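Local coordinates for protein putative endoribonuclease (Klebsiella pneumoniae, PDB 3LYB) that is a putative endoribonuclease of the YjgF-like L-PSP family, probably a hydrolase acting on RNA, at residues I24-I29 with V143-W148; G37-G42 with L70-Y75; K96-F101 with V124-Q129. All blocks are in the same frame, centred on the assembly; numbering follows the deposited sequence.

Interaction 1. Residues I24-I29 with V143-W148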
loop_
_atom_site.group_PDB
_atom_site.type_symbol
_atom_site.label_atom_id
_atom_site.label_comp_id
_atom_site.label_asym_id
_atom_site.label_seq_id
_atom_site.Cartn_x
_atom_site.Cartn_y
_atom_site.Cartn_z
ATOM N N ILE B 24 -27.162 31.924 -12.741
ATOM C CA ILE B 24 -26.913 31.843 -11.325
ATOM C C ILE B 24 -25.986 30.667 -11.086
ATOM O O ILE B 24 -26.257 29.542 -11.531
ATOM C CB ILE B 24 -28.209 31.651 -10.568
ATOM C CG1 ILE B 24 -29.078 32.894 -10.759
ATOM C CG2 ILE B 24 -27.948 31.359 -9.075
ATOM C CD1 ILE B 24 -30.531 32.593 -10.729
ATOM N N PHE B 25 -24.884 30.948 -10.397
ATOM C CA PHE B 25 -23.884 29.946 -10.076
ATOM C C PHE B 25 -23.954 29.569 -8.612
ATOM O O PHE B 25 -23.916 30.436 -7.753
ATOM C CB PHE B 25 -22.501 30.482 -10.408
ATOM C CG PHE B 25 -22.296 30.743 -11.866
ATOM C CD1 PHE B 25 -22.651 31.972 -12.426
ATOM C CD2 PHE B 25 -21.751 29.764 -12.687
ATOM C CE1 PHE B 25 -22.471 32.219 -13.787
ATOM C CE2 PHE B 25 -21.563 29.996 -14.056
ATOM C CZ PHE B 25 -21.925 31.229 -14.606
ATOM N N LEU B 26 -24.073 28.275 -8.328
ATOM C CA LEU B 26 -24.008 27.810 -6.945
ATOM C C LEU B 26 -22.602 27.388 -6.592
ATOM O O LEU B 26 -21.870 26.880 -7.425
ATOM C CB LEU B 26 -24.985 26.659 -6.680
ATOM C CG LEU B 26 -26.408 27.064 -6.295
ATOM C CD1 LEU B 26 -27.115 27.583 -7.519
ATOM C CD2 LEU B 26 -27.189 25.919 -5.733
ATOM N N SER B 27 -22.221 27.634 -5.350
ATOM C CA SER B 27 -21.087 26.955 -4.766
ATOM C C SER B 27 -21.371 25.462 -4.747
ATOM O O SER B 27 -22.538 25.062 -4.627
ATOM C CB SER B 27 -20.904 27.438 -3.340
ATOM O OG SER B 27 -20.409 28.758 -3.353
ATOM N N GLY B 28 -20.320 24.640 -4.879
ATOM C CA GLY B 28 -20.455 23.175 -4.726
ATOM C C GLY B 28 -21.090 22.892 -3.387
ATOM O O GLY B 28 -20.729 23.493 -2.379
ATOM N N ILE B 29 -22.079 22.020 -3.367
ATOM C CA ILE B 29 -22.798 21.759 -2.113
ATOM C C ILE B 29 -22.477 20.378 -1.538
ATOM O O ILE B 29 -22.356 19.403 -2.262
ATOM C CB ILE B 29 -24.321 22.038 -2.244
ATOM C CG1 ILE B 29 -24.556 23.546 -2.103
ATOM C CG2 ILE B 29 -25.142 21.278 -1.162
ATOM C CD1 ILE B 29 -25.860 24.048 -2.695
ATOM N N VAL B 143 -22.111 18.142 -5.189
ATOM C CA VAL B 143 -22.636 18.608 -6.494
ATOM C C VAL B 143 -22.530 20.105 -6.652
ATOM O O VAL B 143 -22.794 20.844 -5.723
ATOM C CB VAL B 143 -24.109 18.222 -6.730
ATOM C CG1 VAL B 143 -24.538 18.662 -8.128
ATOM C CG2 VAL B 143 -24.309 16.739 -6.585
ATOM N N GLU B 144 -22.122 20.536 -7.834
ATOM C CA GLU B 144 -22.040 21.951 -8.177
ATOM C C GLU B 144 -23.081 22.245 -9.248
ATOM O O GLU B 144 -23.173 21.538 -10.235
ATOM C CB GLU B 144 -20.632 22.293 -8.686
ATOM C CG GLU B 144 -20.423 23.741 -9.139
ATOM C CD GLU B 144 -19.242 23.891 -10.102
ATOM O OE1 GLU B 144 -18.092 23.712 -9.650
ATOM O OE2 GLU B 144 -19.445 24.192 -11.310
ATOM N N ALA B 145 -23.858 23.292 -9.045
ATOM C CA ALA B 145 -24.983 23.574 -9.913
ATOM C C ALA B 145 -24.839 24.904 -10.617
ATOM O O ALA B 145 -24.399 25.899 -10.037
ATOM C CB ALA B 145 -26.298 23.529 -9.120
ATOM N N THR B 146 -25.214 24.916 -11.880
ATOM C CA THR B 146 -25.338 26.162 -12.601
ATOM C C THR B 146 -26.778 26.358 -13.126
ATOM O O THR B 146 -27.398 25.442 -13.669
ATOM C CB THR B 146 -24.292 26.262 -13.698
ATOM O OG1 THR B 146 -23.005 26.030 -13.114
ATOM C CG2 THR B 146 -24.302 27.644 -14.309
ATOM N N VAL B 147 -27.292 27.566 -12.928
ATOM C CA VAL B 147 -28.682 27.881 -13.235
ATOM C C VAL B 147 -28.818 28.914 -14.374
ATOM O O VAL B 147 -28.086 29.910 -14.414
ATOM C CB VAL B 147 -29.416 28.365 -11.964
ATOM C CG1 VAL B 147 -30.877 28.147 -12.107
ATOM C CG2 VAL B 147 -28.961 27.581 -10.756
ATOM N N TRP B 148 -29.729 28.647 -15.313
ATOM C CA TRP B 148 -30.157 29.664 -16.298
ATOM C C TRP B 148 -31.559 30.134 -15.975
ATOM O O TRP B 148 -32.515 29.361 -15.989
ATOM C CB TRP B 148 -30.106 29.128 -17.720
ATOM C CG TRP B 148 -30.275 30.180 -18.815
ATOM C CD1 TRP B 148 -29.438 31.230 -19.091
ATOM C CD2 TRP B 148 -31.319 30.233 -19.796
ATOM N NE1 TRP B 148 -29.897 31.932 -20.183
ATOM C CE2 TRP B 148 -31.055 31.350 -20.630
ATOM C CE3 TRP B 148 -32.453 29.446 -20.054
ATOM C CZ2 TRP B 148 -31.892 31.705 -21.703
ATOM C CZ3 TRP B 148 -33.284 29.795 -21.125
ATOM C CH2 TRP B 148 -32.998 30.917 -21.935
#
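Ile24 and Val147 grip each other with two backbone hydrogen bonds, Ile24 N to Val147 O at 2.8 Å and Val147 N to Ile24 O at 2.6 Å, which makes them an antiparallel hydrogen-bonded pair. Leu26 N adds a third bond, to Ala145 O at 2.9 Å. Beyond Leu26 the pairing is interrupted and resumes one residue out of step: Ile29 N donates to Val143 O at 2.7 Å, while the return bond from Val143 N to Ile29 O is longer. Within the shift Gly28, with no side chain, brings its CA to 3.4 Å from Val143 O in a CA-H...O contact.

Apolar side chains suit a strand pair buried in this way. On one face the branched Ile24 and Val147 meet CB to CB, and Leu26 CD1 reaches across to Val147 CG2 at 3.7 Å. Phe25 and Thr146 occupy the other face, side by side and pointing the same way. Thr146 CG2 lies anti to the backbone N and OG1 beside it (chi1 -53°), and it is the methyl that meets the Phe25 ring, 3.6 Å from CE2. Glu144 shares that face, and its carboxylate goes to another copy of the protein, bonding Thr126 and Lys96 of the second subunit.

Strand 23-26 lies between 17-20 and 141-148, and strand 141-148 in turn pairs with 94-101. Helix 60-85 covers the Leu26 and Val143 side, where Thr83, Ile80 and Val76 touch them.

Interaction 2. Residues G37-G42 with L70-Y75. With CA (calcium ion), chain F.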
loop_
_atom_site.group_PDB
_atom_site.type_symbol
_atom_site.label_atom_id
_atom_site.label_comp_id
_atom_site.label_asym_id
_atom_site.label_seq_id
_atom_site.Cartn_x
_atom_site.Cartn_y
_atom_site.Cartn_z
ATOM N N GLY B 37 -24.252 21.508 12.090
ATOM C CA GLY B 37 -22.871 21.354 11.625
ATOM C C GLY B 37 -22.584 19.874 11.403
ATOM O O GLY B 37 -21.431 19.480 11.195
ATOM N N THR B 38 -23.647 19.066 11.443
ATOM C CA THR B 38 -23.556 17.622 11.259
ATOM C C THR B 38 -23.371 17.267 9.783
ATOM O O THR B 38 -23.981 17.888 8.908
ATOM C CB THR B 38 -24.829 16.872 11.765
ATOM O OG1 THR B 38 -25.543 17.657 12.736
ATOM C CG2 THR B 38 -24.463 15.480 12.347
ATOM N N ILE B 39 -22.503 16.282 9.534
ATOM C CA ILE B 39 -22.410 15.590 8.260
ATOM C C ILE B 39 -23.515 14.549 8.248
ATOM O O ILE B 39 -23.624 13.759 9.182
ATOM C CB ILE B 39 -21.065 14.804 8.099
ATOM C CG1 ILE B 39 -19.827 15.685 8.331
ATOM C CG2 ILE B 39 -21.005 14.080 6.750
ATOM C CD1 ILE B 39 -19.790 16.992 7.519
ATOM N N VAL B 40 -24.311 14.543 7.185
ATOM C CA VAL B 40 -25.362 13.558 6.972
ATOM C C VAL B 40 -24.767 12.163 6.827
ATOM O O VAL B 40 -23.911 11.950 5.979
ATOM C CB VAL B 40 -26.163 13.918 5.717
ATOM C CG1 VAL B 40 -27.193 12.852 5.417
ATOM C CG2 VAL B 40 -26.827 15.274 5.906
ATOM N N ASN B 41 -25.206 11.210 7.639
ATOM C CA ASN B 41 -24.525 9.902 7.640
ATOM C C ASN B 41 -25.377 8.663 7.361
ATOM O O ASN B 41 -24.864 7.551 7.289
ATOM C CB ASN B 41 -23.629 9.716 8.880
ATOM C CG ASN B 41 -24.394 9.821 10.204
ATOM O OD1 ASN B 41 -25.265 10.688 10.404
ATOM N ND2 ASN B 41 -24.033 8.951 11.139
ATOM N N GLY B 42 -26.671 8.857 7.170
ATOM C CA GLY B 42 -27.554 7.743 6.883
ATOM C C GLY B 42 -28.993 8.187 6.926
ATOM O O GLY B 42 -29.265 9.385 7.071
ATOM N N LEU B 70 -27.364 7.521 -0.178
ATOM C CA LEU B 70 -28.725 7.934 -0.531
ATOM C C LEU B 70 -29.063 9.200 0.232
ATOM O O LEU B 70 -29.435 10.214 -0.352
ATOM C CB LEU B 70 -29.733 6.812 -0.238
ATOM C CG LEU B 70 -29.685 5.568 -1.149
ATOM C CD1 LEU B 70 -30.582 4.439 -0.616
ATOM C CD2 LEU B 70 -30.021 5.896 -2.608
ATOM N N ALA B 71 -28.855 9.153 1.539
ATOM C CA ALA B 71 -29.123 10.296 2.391
ATOM C C ALA B 71 -28.327 11.522 1.988
ATOM O O ALA B 71 -28.881 12.604 1.907
ATOM C CB ALA B 71 -28.856 9.945 3.841
ATOM N N GLN B 72 -27.031 11.364 1.734
ATOM C CA GLN B 72 -26.192 12.503 1.349
ATOM C C GLN B 72 -26.600 13.057 -0.021
ATOM O O GLN B 72 -26.645 14.279 -0.226
ATOM C CB GLN B 72 -24.709 12.123 1.357
ATOM C CG GLN B 72 -24.078 11.921 2.765
ATOM C CD GLN B 72 -22.569 11.694 2.705
ATOM O OE1 GLN B 72 -21.959 11.823 1.652
ATOM N NE2 GLN B 72 -21.978 11.346 3.819
ATOM N N SER B 73 -26.926 12.173 -0.954
ATOM C CA SER B 73 -27.319 12.637 -2.264
ATOM C C SER B 73 -28.588 13.452 -2.137
ATOM O O SER B 73 -28.711 14.557 -2.704
ATOM C CB SER B 73 -27.534 11.471 -3.221
ATOM O OG SER B 73 -26.346 10.708 -3.364
ATOM N N TRP B 74 -29.530 12.912 -1.366
ATOM C CA TRP B 74 -30.823 13.528 -1.292
ATOM C C TRP B 74 -30.611 14.906 -0.673
ATOM O O TRP B 74 -31.023 15.930 -1.231
ATOM C CB TRP B 74 -31.819 12.679 -0.497
ATOM C CG TRP B 74 -33.070 13.457 -0.246
ATOM C CD1 TRP B 74 -34.131 13.608 -1.102
ATOM C CD2 TRP B 74 -33.354 14.272 0.899
ATOM N NE1 TRP B 74 -35.073 14.446 -0.542
ATOM C CE2 TRP B 74 -34.623 14.864 0.687
ATOM C CE3 TRP B 74 -32.669 14.543 2.091
ATOM C CZ2 TRP B 74 -35.225 15.716 1.629
ATOM C CZ3 TRP B 74 -33.261 15.386 3.036
ATOM C CH2 TRP B 74 -34.535 15.958 2.797
ATOM N N TYR B 75 -29.917 14.923 0.456
ATOM C CA TYR B 75 -29.652 16.148 1.181
ATOM C C TYR B 75 -29.023 17.225 0.307
ATOM O O TYR B 75 -29.311 18.400 0.444
ATOM C CB TYR B 75 -28.768 15.833 2.387
ATOM C CG TYR B 75 -28.917 16.829 3.483
ATOM C CD1 TYR B 75 -29.815 16.607 4.533
ATOM C CD2 TYR B 75 -28.185 18.025 3.468
ATOM C CE1 TYR B 75 -29.976 17.554 5.557
ATOM C CE2 TYR B 75 -28.328 18.974 4.488
ATOM C CZ TYR B 75 -29.231 18.740 5.519
ATOM O OH TYR B 75 -29.372 19.692 6.522
HETATM CA CA CA F . -26.268 12.068 12.157
#
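Val40 and Gly42, in an irregular loop, pass beside one face of helix 60-85, with Val40 CA closest to that of Gln72 and Gly42 CA closest to that of Ala71. Val40 enters side chain first, a compact branched residue that offers a methyl to each of two neighbours. Its CG1, anti to the backbone N (chi1 176°), rests 3.7 Å from Ala71 CB. CG2 sits over one face of the Tyr75 ring, 3.6 Å from the centroid and offset toward the rim, a CH-pi contact. The small Ala71 lets the loop come close, and its CB also meets Gly42 O at 3.3 Å.

Within the YjgF-like fold this helix packs on the sheet, and the 37-42 loop lies along another part of its surface. Gln72 ties the two together: NE2 donates to Val40 O at 3.0 Å, nearly along the C=O axis, with the acceptor close to the amide plane. The same NE2 also bonds Thr138 O, and OE1 accepts from Leu140 N, so partners at both ends of the amide fix its rotation. The CB of Asn41 points away from the helix, and its OD1 binds a calcium ion together with Asp45.

Interaction 3. Residues K96-F101 with V124-Q129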
loop_
_atom_site.group_PDB
_atom_site.type_symbol
_atom_site.label_atom_id
_atom_site.label_comp_id
_atom_site.label_asym_id
_atom_site.label_seq_id
_atom_site.Cartn_x
_atom_site.Cartn_y
_atom_site.Cartn_z
ATOM N N LYS B 96 -26.892 22.635 -15.563
ATOM C CA LYS B 96 -25.586 21.987 -15.499
ATOM C C LYS B 96 -25.352 21.490 -14.089
ATOM O O LYS B 96 -25.585 22.207 -13.111
ATOM C CB LYS B 96 -24.493 22.982 -15.908
ATOM C CG LYS B 96 -23.101 22.413 -16.169
ATOM C CD LYS B 96 -22.062 23.507 -15.901
ATOM C CE LYS B 96 -20.849 23.436 -16.810
ATOM N NZ LYS B 96 -20.115 22.177 -16.609
ATOM N N LEU B 97 -24.922 20.244 -13.979
ATOM C CA LEU B 97 -24.423 19.738 -12.691
ATOM C C LEU B 97 -23.014 19.190 -12.839
ATOM O O LEU B 97 -22.722 18.447 -13.792
ATOM C CB LEU B 97 -25.335 18.651 -12.129
ATOM C CG LEU B 97 -26.768 19.009 -11.738
ATOM C CD1 LEU B 97 -27.352 17.779 -11.122
ATOM C CD2 LEU B 97 -26.884 20.190 -10.780
ATOM N N VAL B 98 -22.135 19.566 -11.913
ATOM C CA VAL B 98 -20.846 18.875 -11.783
ATOM C C VAL B 98 -20.888 18.045 -10.490
ATOM O O VAL B 98 -21.073 18.589 -9.401
ATOM C CB VAL B 98 -19.598 19.818 -11.885
ATOM C CG1 VAL B 98 -18.330 19.009 -11.820
ATOM C CG2 VAL B 98 -19.612 20.597 -13.182
ATOM N N GLN B 99 -20.754 16.728 -10.633
ATOM C CA GLN B 99 -20.877 15.817 -9.504
ATOM C C GLN B 99 -19.583 15.072 -9.180
ATOM O O GLN B 99 -19.033 14.367 -10.018
ATOM C CB GLN B 99 -21.998 14.826 -9.773
ATOM C CG GLN B 99 -23.380 15.491 -9.894
ATOM C CD GLN B 99 -24.133 15.011 -11.109
ATOM O OE1 GLN B 99 -25.316 14.740 -11.031
ATOM N NE2 GLN B 99 -23.451 14.914 -12.249
ATOM N N TYR B 100 -19.134 15.221 -7.938
ATOM C CA TYR B 100 -17.869 14.699 -7.453
ATOM C C TYR B 100 -18.086 13.575 -6.449
ATOM O O TYR B 100 -18.756 13.760 -5.441
ATOM C CB TYR B 100 -17.124 15.830 -6.758
ATOM C CG TYR B 100 -16.769 17.015 -7.636
ATOM C CD1 TYR B 100 -15.690 16.948 -8.511
ATOM C CD2 TYR B 100 -17.495 18.209 -7.567
ATOM C CE1 TYR B 100 -15.342 18.014 -9.309
ATOM C CE2 TYR B 100 -17.153 19.306 -8.363
ATOM C CZ TYR B 100 -16.058 19.199 -9.225
ATOM O OH TYR B 100 -15.678 20.255 -10.034
ATOM N N PHE B 101 -17.499 12.416 -6.717
ATOM C CA PHE B 101 -17.634 11.258 -5.841
ATOM C C PHE B 101 -16.312 10.825 -5.268
ATOM O O PHE B 101 -15.280 10.911 -5.938
ATOM C CB PHE B 101 -18.132 10.046 -6.623
ATOM C CG PHE B 101 -19.531 10.156 -7.121
ATOM C CD1 PHE B 101 -19.841 10.977 -8.204
ATOM C CD2 PHE B 101 -20.546 9.394 -6.531
ATOM C CE1 PHE B 101 -21.152 11.044 -8.684
ATOM C CE2 PHE B 101 -21.862 9.459 -7.009
ATOM C CZ PHE B 101 -22.161 10.292 -8.094
ATOM N N VAL B 124 -27.444 18.723 -18.068
ATOM C CA VAL B 124 -26.067 18.455 -18.479
ATOM C C VAL B 124 -25.266 17.996 -17.265
ATOM O O VAL B 124 -25.534 18.421 -16.133
ATOM C CB VAL B 124 -25.459 19.685 -19.198
ATOM C CG1 VAL B 124 -23.961 19.801 -19.003
ATOM C CG2 VAL B 124 -25.813 19.620 -20.691
ATOM N N SER B 125 -24.309 17.102 -17.493
ATOM C CA SER B 125 -23.748 16.328 -16.379
ATOM C C SER B 125 -22.272 15.934 -16.517
ATOM O O SER B 125 -21.826 15.385 -17.524
ATOM C CB SER B 125 -24.625 15.090 -16.137
ATOM O OG SER B 125 -24.205 14.335 -15.036
ATOM N N THR B 126 -21.522 16.246 -15.480
ATOM C CA THR B 126 -20.181 15.741 -15.333
ATOM C C THR B 126 -20.092 14.953 -14.030
ATOM O O THR B 126 -20.609 15.374 -12.986
ATOM C CB THR B 126 -19.144 16.878 -15.352
ATOM O OG1 THR B 126 -19.206 17.522 -16.616
ATOM C CG2 THR B 126 -17.730 16.346 -15.147
ATOM N N VAL B 127 -19.428 13.813 -14.103
ATOM C CA VAL B 127 -19.332 12.896 -12.980
ATOM C C VAL B 127 -17.900 12.409 -12.894
ATOM O O VAL B 127 -17.429 11.720 -13.802
ATOM C CB VAL B 127 -20.228 11.673 -13.205
ATOM C CG1 VAL B 127 -20.130 10.752 -12.038
ATOM C CG2 VAL B 127 -21.680 12.079 -13.458
ATOM N N VAL B 128 -17.203 12.758 -11.814
ATOM C CA VAL B 128 -15.851 12.236 -11.584
ATOM C C VAL B 128 -15.612 11.729 -10.161
ATOM O O VAL B 128 -16.202 12.224 -9.191
ATOM C CB VAL B 128 -14.759 13.266 -11.918
ATOM C CG1 VAL B 128 -14.774 13.587 -13.414
ATOM C CG2 VAL B 128 -14.869 14.525 -11.014
ATOM N N GLN B 129 -14.714 10.747 -10.053
ATOM C CA GLN B 129 -14.254 10.266 -8.761
ATOM C C GLN B 129 -13.010 11.036 -8.360
ATOM O O GLN B 129 -11.953 10.951 -9.016
ATOM C CB GLN B 129 -13.966 8.768 -8.781
ATOM C CG GLN B 129 -13.558 8.229 -7.414
ATOM C CD GLN B 129 -13.517 6.703 -7.338
ATOM O OE1 GLN B 129 -14.423 6.003 -7.798
ATOM N NE2 GLN B 129 -12.472 6.192 -6.744
#
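Parallel strands 94-101 and 124-129 are the two arms of a beta-alpha-beta unit whose connecting helix is 107-115, and Lys96 through Phe101 pair in step with Val124 through Gln129. Backbone bonds alternate along the pair, among them Leu97 N to Val124 O at 2.9 Å and Val128 N to Gln99 O at 3.0 Å.

On one face Tyr100 and Val128 lie side by side, CD1 of the ring 3.6 Å from CG2. Lys96 and Thr126 share this face, and their polar ends both reach Glu144 of the third subunit, the lysine in a salt bridge. Val128 and Gln129 also pair with a strand of that subunit, which carries the sheet across the interface.

The opposite face holds Leu97, Gln99, Phe101 and Val127 beneath helix 107-115. Phe101 CE1 meets Val127 CG1 at 3.5 Å, and the ring packs edge-to-face on Tyr110. A bend at chi2 (132°) sets CD of Gln99, and OE1 is hydrogen-bonded to Tyr110 OH. Its NE2 donates in the amide plane to Ser125 OG at 2.9 Å and to Thr126 O at 3.0 Å; that carbonyl also takes Gln99 N at 2.7 Å, the two donors arriving from opposite faces of its plane.

How the interactions relate
Interactions 1 and 3 belong to one sheet, their centres about 11 Å apart, joined where strands 141-148 and 94-101 run as neighbours: Glu144 N lies 2.7 Å from Val98 O and Thr146 N 3.0 Å from Lys96 O, both probable hydrogen bonds. Val143 CG2 also packs on Gln99 CG. Interaction 2 stands apart, its centre about 18 Å from each of the others and across the chain's centre, but helix 60-85 links it to interaction 1 through Leu26, Ile29 and Val143. Calcium is bound at Asn41 in interaction 2, and another calcium ion lies about 5 Å from the Gln129 side chain in interaction 3. Interactions 1 and 3 also face each other across a subunit interface.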